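Periplasmic beta-glucosidase (Pseudomonas aeruginosa, PDB 6R5O) probably hydrolyses terminal, non-reducing beta-D-glucosyl residues of beta-D-glucosides in the periplasm, releasing beta-D-glucose. Local coordinates at residues K249-S254 with G282-M287; D273-A278 with D290-W295; V655-Q660 with F691-A696. The protein carries 1 engineered substitution. All blocks are in the same frame, centred on the assembly; numbering follows the deposited sequence.

Contact 1: residues K249-S254 with G282-M287; sequences KGLTIS and GVDMNM
Thr252 and Asp284 form the tightly bonded part of this contact. Thr252 N donates an almost straight bond to Asp284 OD2 (2.8 Å, 173°), meeting the oxygen on its anti side and somewhat out of the carboxylate plane. A chi1 of 57° sets Thr252 OG1 between its own N and carbonyl carbon. There it accepts from Asp284 N (2.8 Å) and donates to Gly282 O, a bond modelled very short and of doubtful length. Asp284 also forms salt bridges with Arg243 and Arg312, and Asp316 lies close to its OD2. Farther along, Met285 N donates to Thr252 O (2.9 Å) and Met285 O accepts from Ser254 N (2.8 Å), the two bonds that make a single parallel bridge between Ile253 and Met285.

The apolar side is looser. Ile253 CG1 lies alongside Met285 CB at 3.9 Å, both side chains pointing the same way, and Leu251 CD2 stays 4.3 Å from Met285 SD. The partly exposed Gly250 is barely covered by 282-287. At the other end Met287 touches a bound beta-D-glucopyranose. Strands 251-253 and 286-287, the seventh and eighth, meet here as in the closing seam of a TIM barrel.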
loop_
_atom_site.group_PDB
_atom_site.type_symbol
_atom_site.label_atom_id
_atom_site.label_comp_id
_atom_site.label_asym_id
_atom_site.label_seq_id
_atom_site.Cartn_x
_atom_site.Cartn_y
_atom_site.Cartn_z
ATOM N N LYS A 249 -22.879 -8.984 23.727
ATOM C CA LYS A 249 -23.280 -8.905 25.155
ATOM C C LYS A 249 -22.040 -8.976 26.060
ATOM O O LYS A 249 -22.167 -8.688 27.271
ATOM C CB LYS A 249 -24.247 -10.055 25.465
ATOM C CG LYS A 249 -25.698 -9.810 25.078
ATOM C CD LYS A 249 -26.187 -10.628 23.897
ATOM C CE LYS A 249 -27.698 -10.748 23.878
ATOM N NZ LYS A 249 -28.244 -10.688 22.500
ATOM N N GLY A 250 -20.881 -9.332 25.498
ATOM C CA GLY A 250 -19.725 -9.826 26.271
ATOM C C GLY A 250 -18.807 -8.723 26.778
ATOM O O GLY A 250 -19.299 -7.634 27.116
ATOM N N LEU A 251 -17.507 -9.028 26.819
ATOM C CA LEU A 251 -16.432 -8.250 27.489
ATOM C C LEU A 251 -15.454 -7.709 26.432
ATOM O O LEU A 251 -15.035 -8.505 25.555
ATOM C CB LEU A 251 -15.730 -9.208 28.454
ATOM C CG LEU A 251 -14.568 -8.618 29.245
ATOM C CD1 LEU A 251 -15.074 -7.752 30.381
ATOM C CD2 LEU A 251 -13.666 -9.710 29.780
ATOM N N THR A 252 -15.102 -6.415 26.494
ATOM C CA THR A 252 -14.038 -5.805 25.649
ATOM C C THR A 252 -12.748 -5.707 26.473
ATOM O O THR A 252 -12.816 -5.284 27.655
ATOM C CB THR A 252 -14.438 -4.454 25.043
ATOM O OG1 THR A 252 -14.807 -3.540 26.078
ATOM C CG2 THR A 252 -15.541 -4.602 24.021
ATOM N N ILE A 253 -11.621 -6.103 25.868
ATOM C CA ILE A 253 -10.280 -6.121 26.523
ATOM C C ILE A 253 -9.291 -5.295 25.689
ATOM O O ILE A 253 -9.188 -5.517 24.466
ATOM C CB ILE A 253 -9.796 -7.567 26.761
ATOM C CG1 ILE A 253 -10.852 -8.407 27.483
ATOM C CG2 ILE A 253 -8.486 -7.572 27.537
ATOM C CD1 ILE A 253 -10.657 -9.896 27.330
ATOM N N SER A 254 -8.594 -4.373 26.362
ATOM C CA SER A 254 -7.502 -3.516 25.830
ATOM C C SER A 254 -6.349 -4.390 25.321
ATOM O O SER A 254 -6.211 -5.521 25.812
ATOM C CB SER A 254 -7.058 -2.565 26.914
ATOM O OG SER A 254 -5.671 -2.341 26.900
ATOM N N GLY A 282 -16.011 2.152 24.922
ATOM C CA GLY A 282 -16.514 0.769 25.098
ATOM C C GLY A 282 -15.438 -0.228 25.503
ATOM O O GLY A 282 -15.583 -1.413 25.149
ATOM N N VAL A 283 -14.433 0.213 26.270
ATOM C CA VAL A 283 -13.255 -0.596 26.701
ATOM C C VAL A 283 -13.452 -0.996 28.170
ATOM O O VAL A 283 -13.250 -0.120 29.057
ATOM C CB VAL A 283 -11.940 0.184 26.475
ATOM C CG1 VAL A 283 -10.744 -0.429 27.193
ATOM C CG2 VAL A 283 -11.621 0.322 24.992
ATOM N N ASP A 284 -13.816 -2.263 28.414
ATOM C CA ASP A 284 -14.126 -2.799 29.767
ATOM C C ASP A 284 -12.821 -3.028 30.532
ATOM O O ASP A 284 -12.679 -2.443 31.628
ATOM C CB ASP A 284 -14.941 -4.095 29.711
ATOM C CG ASP A 284 -16.273 -3.961 28.999
ATOM O OD1 ASP A 284 -16.951 -2.939 29.196
ATOM O OD2 ASP A 284 -16.621 -4.875 28.250
ATOM N N MET A 285 -11.915 -3.839 29.968
ATOM C CA MET A 285 -10.701 -4.342 30.664
ATOM C C MET A 285 -9.437 -3.615 30.183
ATOM O O MET A 285 -9.192 -3.594 28.962
ATOM C CB MET A 285 -10.539 -5.843 30.422
ATOM C CG MET A 285 -9.744 -6.549 31.501
ATOM S SD MET A 285 -10.532 -8.053 32.143
ATOM C CE MET A 285 -10.352 -7.702 33.891
ATOM N N ASN A 286 -8.639 -3.139 31.152
ATOM C CA ASN A 286 -7.375 -2.368 30.997
ATOM C C ASN A 286 -6.167 -3.281 31.270
ATOM O O ASN A 286 -5.876 -3.548 32.456
ATOM C CB ASN A 286 -7.393 -1.162 31.941
ATOM C CG ASN A 286 -6.128 -0.328 31.917
ATOM O OD1 ASN A 286 -5.512 -0.130 30.862
ATOM N ND2 ASN A 286 -5.756 0.191 33.076
ATOM N N MET A 287 -5.470 -3.714 30.210
ATOM C CA MET A 287 -4.286 -4.618 30.271
ATOM C C MET A 287 -3.034 -3.826 30.701
ATOM O O MET A 287 -2.591 -2.949 29.938
ATOM C CB MET A 287 -4.046 -5.296 28.916
ATOM C CG MET A 287 -3.179 -6.534 29.018
ATOM S SD MET A 287 -2.688 -7.264 27.419
ATOM C CE MET A 287 -4.200 -8.097 26.944
#

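Contact 2: residues D273-A278 with D290-W295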
loop_
_atom_site.group_PDB
_atom_site.type_symbol
_atom_site.label_atom_id
_atom_site.label_comp_id
_atom_site.label_asym_id
_atom_site.label_seq_id
_atom_site.Cartn_x
_atom_site.Cartn_y
_atom_site.Cartn_z
ATOM N N ASP A 273 -6.933 11.820 30.730
ATOM C CA ASP A 273 -7.789 12.068 29.536
ATOM C C ASP A 273 -7.799 10.843 28.615
ATOM O O ASP A 273 -8.760 10.700 27.836
ATOM C CB ASP A 273 -7.332 13.334 28.808
ATOM C CG ASP A 273 -7.501 14.603 29.649
ATOM O OD1 ASP A 273 -8.036 14.505 30.803
ATOM O OD2 ASP A 273 -7.093 15.687 29.165
ATOM N N ALA A 274 -6.763 10.007 28.675
ATOM C CA ALA A 274 -6.674 8.737 27.920
ATOM C C ALA A 274 -7.682 7.742 28.516
ATOM O O ALA A 274 -8.410 7.069 27.734
ATOM C CB ALA A 274 -5.263 8.209 27.965
ATOM N N THR A 275 -7.720 7.664 29.852
ATOM C CA THR A 275 -8.624 6.793 30.651
ATOM C C THR A 275 -10.065 7.093 30.229
ATOM O O THR A 275 -10.766 6.168 29.744
ATOM C CB THR A 275 -8.401 7.021 32.153
ATOM O OG1 THR A 275 -7.039 6.693 32.441
ATOM C CG2 THR A 275 -9.324 6.208 33.032
ATOM N N ARG A 276 -10.459 8.360 30.375
ATOM C CA ARG A 276 -11.802 8.867 29.994
ATOM C C ARG A 276 -12.161 8.382 28.584
ATOM O O ARG A 276 -13.200 7.734 28.439
ATOM C CB ARG A 276 -11.831 10.396 30.075
ATOM C CG ARG A 276 -13.200 10.984 29.800
ATOM C CD ARG A 276 -13.136 12.494 29.691
ATOM N NE ARG A 276 -12.990 12.877 28.293
ATOM C CZ ARG A 276 -11.963 13.534 27.754
ATOM N NH1 ARG A 276 -11.986 13.797 26.458
ATOM N NH2 ARG A 276 -10.936 13.938 28.485
ATOM N N LEU A 277 -11.322 8.694 27.595
ATOM C CA LEU A 277 -11.571 8.411 26.155
ATOM C C LEU A 277 -11.915 6.932 25.968
ATOM O O LEU A 277 -12.888 6.634 25.249
ATOM C CB LEU A 277 -10.327 8.776 25.338
ATOM C CG LEU A 277 -10.338 10.127 24.623
ATOM C CD1 LEU A 277 -11.040 11.204 25.436
ATOM C CD2 LEU A 277 -8.919 10.558 24.295
ATOM N N ALA A 278 -11.126 6.060 26.594
ATOM C CA ALA A 278 -11.192 4.591 26.419
ATOM C C ALA A 278 -12.425 4.032 27.145
ATOM O O ALA A 278 -13.179 3.249 26.532
ATOM C CB ALA A 278 -9.914 3.971 26.921
ATOM N N ASP A 290 -2.427 0.122 34.165
ATOM C CA ASP A 290 -3.052 0.465 35.478
ATOM C C ASP A 290 -3.628 1.893 35.476
ATOM O O ASP A 290 -3.865 2.439 36.569
ATOM C CB ASP A 290 -2.063 0.293 36.638
ATOM C CG ASP A 290 -1.785 -1.148 37.031
ATOM O OD1 ASP A 290 -2.373 -2.060 36.403
ATOM O OD2 ASP A 290 -0.961 -1.341 37.952
ATOM N N LEU A 291 -3.879 2.479 34.305
ATOM C CA LEU A 291 -4.464 3.843 34.182
ATOM C C LEU A 291 -5.859 3.871 34.824
ATOM O O LEU A 291 -6.109 4.763 35.666
ATOM C CB LEU A 291 -4.524 4.239 32.702
ATOM C CG LEU A 291 -3.174 4.466 32.025
ATOM C CD1 LEU A 291 -3.376 4.956 30.597
ATOM C CD2 LEU A 291 -2.305 5.443 32.817
ATOM N N TYR A 292 -6.726 2.921 34.454
ATOM C CA TYR A 292 -8.107 2.773 34.987
ATOM C C TYR A 292 -8.089 2.945 36.516
ATOM O O TYR A 292 -8.873 3.752 37.036
ATOM C CB TYR A 292 -8.693 1.435 34.533
ATOM C CG TYR A 292 -9.376 1.470 33.188
ATOM C CD1 TYR A 292 -8.949 2.314 32.172
ATOM C CD2 TYR A 292 -10.450 0.632 32.917
ATOM C CE1 TYR A 292 -9.587 2.349 30.942
ATOM C CE2 TYR A 292 -11.089 0.643 31.687
ATOM C CZ TYR A 292 -10.665 1.514 30.700
ATOM O OH TYR A 292 -11.309 1.529 29.499
ATOM N N SER A 293 -7.187 2.246 37.210
ATOM C CA SER A 293 -7.112 2.201 38.696
ATOM C C SER A 293 -6.655 3.552 39.272
ATOM O O SER A 293 -7.142 3.920 40.376
ATOM C CB SER A 293 -6.219 1.071 39.162
ATOM O OG SER A 293 -6.815 -0.193 38.907
ATOM N N THR A 294 -5.778 4.272 38.564
ATOM C CA THR A 294 -5.126 5.521 39.052
ATOM C C THR A 294 -6.044 6.749 38.863
ATOM O O THR A 294 -5.918 7.697 39.680
ATOM C CB THR A 294 -3.775 5.732 38.351
ATOM O OG1 THR A 294 -3.167 4.462 38.121
ATOM C CG2 THR A 294 -2.830 6.612 39.143
ATOM N N TRP A 295 -6.923 6.751 37.843
ATOM C CA TRP A 295 -7.611 7.976 37.335
ATOM C C TRP A 295 -9.151 7.903 37.406
ATOM O O TRP A 295 -9.772 8.994 37.502
ATOM C CB TRP A 295 -7.114 8.325 35.918
ATOM C CG TRP A 295 -5.673 8.744 35.899
ATOM C CD1 TRP A 295 -4.643 8.121 35.254
ATOM C CD2 TRP A 295 -5.083 9.845 36.621
ATOM N NE1 TRP A 295 -3.465 8.774 35.496
ATOM C CE2 TRP A 295 -3.701 9.830 36.335
ATOM C CE3 TRP A 295 -5.582 10.835 37.475
ATOM C CZ2 TRP A 295 -2.821 10.765 36.874
ATOM C CZ3 TRP A 295 -4.711 11.756 38.008
ATOM C CH2 TRP A 295 -3.350 11.723 37.707
#
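With chi1 at -60°, Thr275 splits its two branches between three residues of helix 291-301: CG2, trans to the backbone N, is directed at Tyr292, while OG1 faces Leu291 and Trp295. Tyr292 swings its ring back toward helix 271-281 through a chi1 of -87°. The two helices flank the last strand of the TIM-barrel domain, 286-287, one preceding it in the chain and the other following. Their short segments approach to 9.4 Å between axes, with N-to-C directions 112° apart. Segments 273-278 and 290-295 share no hydrogen bond and pack through side chains, although Trp295 NE1 makes a weak one to Glu271 OE1 nearby.

Thr275 is the residue most covered at the interface. Its OG1 sits 3.5 Å from Leu291 CB and 3.8 Å from Trp295 CB, the Trp295 side chain running nearly perpendicular to it. The hydroxyl's polar need is met within its own helix by Glu271 O. Thr275 CG2 comes obliquely to the Tyr292 ring, 4.0 Å from CD1, as the two side chains run past each other in opposite senses.

At the start of helix 291-301, Thr294 OG1 donates back to Asp290 O (2.6 Å), and Asp290 OD1 pairs with Arg24. Tyr292 OH bonds to Val283 O, and the edge of the ring meets the methyl of Ala278, whose CB is 3.8 Å from Tyr292 OH.

Contact 3: residues V655-Q660 with F691-A696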
loop_
_atom_site.group_PDB
_atom_site.type_symbol
_atom_site.label_atom_id
_atom_site.label_comp_id
_atom_site.label_asym_id
_atom_site.label_seq_id
_atom_site.Cartn_x
_atom_site.Cartn_y
_atom_site.Cartn_z
ATOM N N VAL A 655 -12.055 -28.763 -4.088
ATOM C CA VAL A 655 -12.880 -28.216 -5.208
ATOM C C VAL A 655 -13.533 -26.921 -4.709
ATOM O O VAL A 655 -14.265 -26.982 -3.695
ATOM C CB VAL A 655 -13.897 -29.251 -5.730
ATOM C CG1 VAL A 655 -14.694 -28.735 -6.922
ATOM C CG2 VAL A 655 -13.206 -30.559 -6.086
ATOM N N GLN A 656 -13.236 -25.799 -5.382
ATOM C CA GLN A 656 -13.502 -24.409 -4.912
ATOM C C GLN A 656 -14.542 -23.745 -5.814
ATOM O O GLN A 656 -14.475 -23.938 -7.050
ATOM C CB GLN A 656 -12.213 -23.588 -4.902
ATOM C CG GLN A 656 -11.234 -23.991 -3.815
ATOM C CD GLN A 656 -9.799 -23.845 -4.260
ATOM O OE1 GLN A 656 -9.394 -22.832 -4.832
ATOM N NE2 GLN A 656 -9.015 -24.874 -4.002
ATOM N N LEU A 657 -15.456 -22.992 -5.195
ATOM C CA LEU A 657 -16.574 -22.279 -5.866
ATOM C C LEU A 657 -16.328 -20.775 -5.775
ATOM O O LEU A 657 -16.316 -20.244 -4.635
ATOM C CB LEU A 657 -17.893 -22.631 -5.178
ATOM C CG LEU A 657 -19.117 -21.886 -5.707
ATOM C CD1 LEU A 657 -19.755 -22.643 -6.877
ATOM C CD2 LEU A 657 -20.112 -21.636 -4.580
ATOM N N TYR A 658 -16.166 -20.133 -6.934
ATOM C CA TYR A 658 -15.955 -18.672 -7.072
ATOM C C TYR A 658 -17.164 -18.065 -7.774
ATOM O O TYR A 658 -17.712 -18.720 -8.693
ATOM C CB TYR A 658 -14.643 -18.388 -7.803
ATOM C CG TYR A 658 -13.421 -18.831 -7.039
ATOM C CD1 TYR A 658 -12.929 -18.088 -5.974
ATOM C CD2 TYR A 658 -12.768 -20.011 -7.366
ATOM C CE1 TYR A 658 -11.806 -18.493 -5.269
ATOM C CE2 TYR A 658 -11.649 -20.435 -6.663
ATOM C CZ TYR A 658 -11.170 -19.679 -5.603
ATOM O OH TYR A 658 -10.070 -20.103 -4.900
ATOM N N LEU A 659 -17.568 -16.878 -7.309
ATOM C CA LEU A 659 -18.683 -16.070 -7.875
ATOM C C LEU A 659 -18.144 -14.736 -8.399
ATOM O O LEU A 659 -17.228 -14.169 -7.763
ATOM C CB LEU A 659 -19.747 -15.840 -6.794
ATOM C CG LEU A 659 -20.954 -16.775 -6.888
ATOM C CD1 LEU A 659 -21.838 -16.663 -5.655
ATOM C CD2 LEU A 659 -21.764 -16.501 -8.150
ATOM N N GLN A 660 -18.706 -14.255 -9.504
ATOM C CA GLN A 660 -18.487 -12.874 -10.007
ATOM C C GLN A 660 -19.834 -12.216 -10.337
ATOM O O GLN A 660 -20.671 -12.879 -11.007
ATOM C CB GLN A 660 -17.585 -12.850 -11.249
ATOM C CG GLN A 660 -17.052 -11.453 -11.544
ATOM C CD GLN A 660 -16.434 -11.283 -12.905
ATOM O OE1 GLN A 660 -16.401 -12.200 -13.727
ATOM N NE2 GLN A 660 -15.935 -10.081 -13.144
ATOM N N PHE A 691 -23.117 -27.812 -4.916
ATOM C CA PHE A 691 -23.012 -26.461 -4.310
ATOM C C PHE A 691 -24.394 -25.796 -4.382
ATOM O O PHE A 691 -25.005 -25.784 -5.466
ATOM C CB PHE A 691 -21.920 -25.660 -5.027
ATOM C CG PHE A 691 -20.511 -25.980 -4.592
ATOM C CD1 PHE A 691 -20.062 -25.626 -3.324
ATOM C CD2 PHE A 691 -19.621 -26.609 -5.455
ATOM C CE1 PHE A 691 -18.761 -25.907 -2.920
ATOM C CE2 PHE A 691 -18.326 -26.898 -5.047
ATOM C CZ PHE A 691 -17.895 -26.548 -3.780
ATOM N N ARG A 692 -24.884 -25.291 -3.250
ATOM C CA ARG A 692 -26.203 -24.619 -3.152
ATOM C C ARG A 692 -25.971 -23.117 -3.013
ATOM O O ARG A 692 -25.199 -22.727 -2.101
ATOM C CB ARG A 692 -27.010 -25.164 -1.970
ATOM C CG ARG A 692 -26.518 -24.699 -0.603
ATOM C CD ARG A 692 -27.012 -25.554 0.552
ATOM N NE ARG A 692 -28.374 -25.222 0.952
ATOM C CZ ARG A 692 -28.931 -25.558 2.113
ATOM N NH1 ARG A 692 -28.252 -26.233 3.028
ATOM N NH2 ARG A 692 -30.176 -25.200 2.369
ATOM N N LEU A 693 -26.621 -22.327 -3.881
ATOM C CA LEU A 693 -26.368 -20.871 -4.048
ATOM C C LEU A 693 -27.668 -20.081 -3.881
ATOM O O LEU A 693 -28.512 -20.107 -4.812
ATOM C CB LEU A 693 -25.756 -20.615 -5.430
ATOM C CG LEU A 693 -24.240 -20.783 -5.529
ATOM C CD1 LEU A 693 -23.767 -20.423 -6.930
ATOM C CD2 LEU A 693 -23.511 -19.946 -4.477
ATOM N N GLY A 694 -27.784 -19.374 -2.754
ATOM C CA GLY A 694 -28.921 -18.495 -2.430
ATOM C C GLY A 694 -28.585 -17.043 -2.700
ATOM O O GLY A 694 -27.438 -16.753 -3.090
ATOM N N GLU A 695 -29.571 -16.166 -2.517
ATOM C CA GLU A 695 -29.452 -14.691 -2.627
ATOM C C GLU A 695 -28.440 -14.198 -1.579
ATOM O O GLU A 695 -27.706 -13.256 -1.884
ATOM C CB GLU A 695 -30.844 -14.075 -2.454
ATOM C CG GLU A 695 -30.925 -12.584 -2.740
ATOM C CD GLU A 695 -32.045 -11.857 -2.007
ATOM O OE1 GLU A 695 -33.211 -11.971 -2.454
ATOM O OE2 GLU A 695 -31.749 -11.200 -0.975
ATOM N N ALA A 696 -28.393 -14.826 -0.399
ATOM C CA ALA A 696 -27.469 -14.496 0.716
ATOM C C ALA A 696 -26.008 -14.551 0.235
ATOM O O ALA A 696 -25.187 -13.755 0.727
ATOM C CB ALA A 696 -27.706 -15.443 1.870
#
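Leu657 and Phe691 supply the CH-pi part of this contact. Leu657 CB stands over the middle of the Phe691 ring, 4.0 Å from its centroid and 6° off the normal, while Leu657 CD1 leans on the inner end of the ring, 4.1 Å from Phe691 CG. The two side chains run antiparallel. At the ring edge, Val655 O lies in plane, 3.7 Å from Phe691 CZ.

Aliphatic packing continues the contact along the strands. Because Leu657 CG is trans to the backbone N (chi1 176°), its CD2 reaches Leu693 CD2 at 3.8 Å. That same Leu693 methyl meets Leu659 CD1 tip to tip at 3.9 Å, so one branch serves both leucines.

A side-chain hydrogen bond lies on the reverse side of strand 651-660, where Tyr658 OH donates to Gln656 OE1 (2.8 Å). Val716 of strand 712-719 touches Leu657 and Leu659, and Ala639 of strand 637-645 touches Phe691. Soon after Leu659 comes Asp661, a magnesium ligand. Strands 651-660 and 688-693 belong to different sheets, the axes of their short segments approaching to 9.9 Å and nearly aligned, and this apolar interleaving forms part of the core of a fibronectin type III-like beta sandwich.

Along the chain, strand 251-253 opens contact 1, and helix 271-281 opens contact 2 before contact 1 has closed. Residues 282-287 close contact 1 over 27 intervening residues, and 290-295 closes contact 2 over 11. The two loops therefore cross rather than nest, and their segments touch: Val283 N lies 3.3 Å from Ala278 O, a probable hydrogen bond. Contact 1 joins strands 251-253 and 286-287, and contact 2 joins the helices before and after 286-287. Contact 3 follows in series, its centre some 37 Å from that of contact 1; 691-696 closes it over 30 residues that include strand 672-681, tying the two sheets of the fibronectin type III-like domain together.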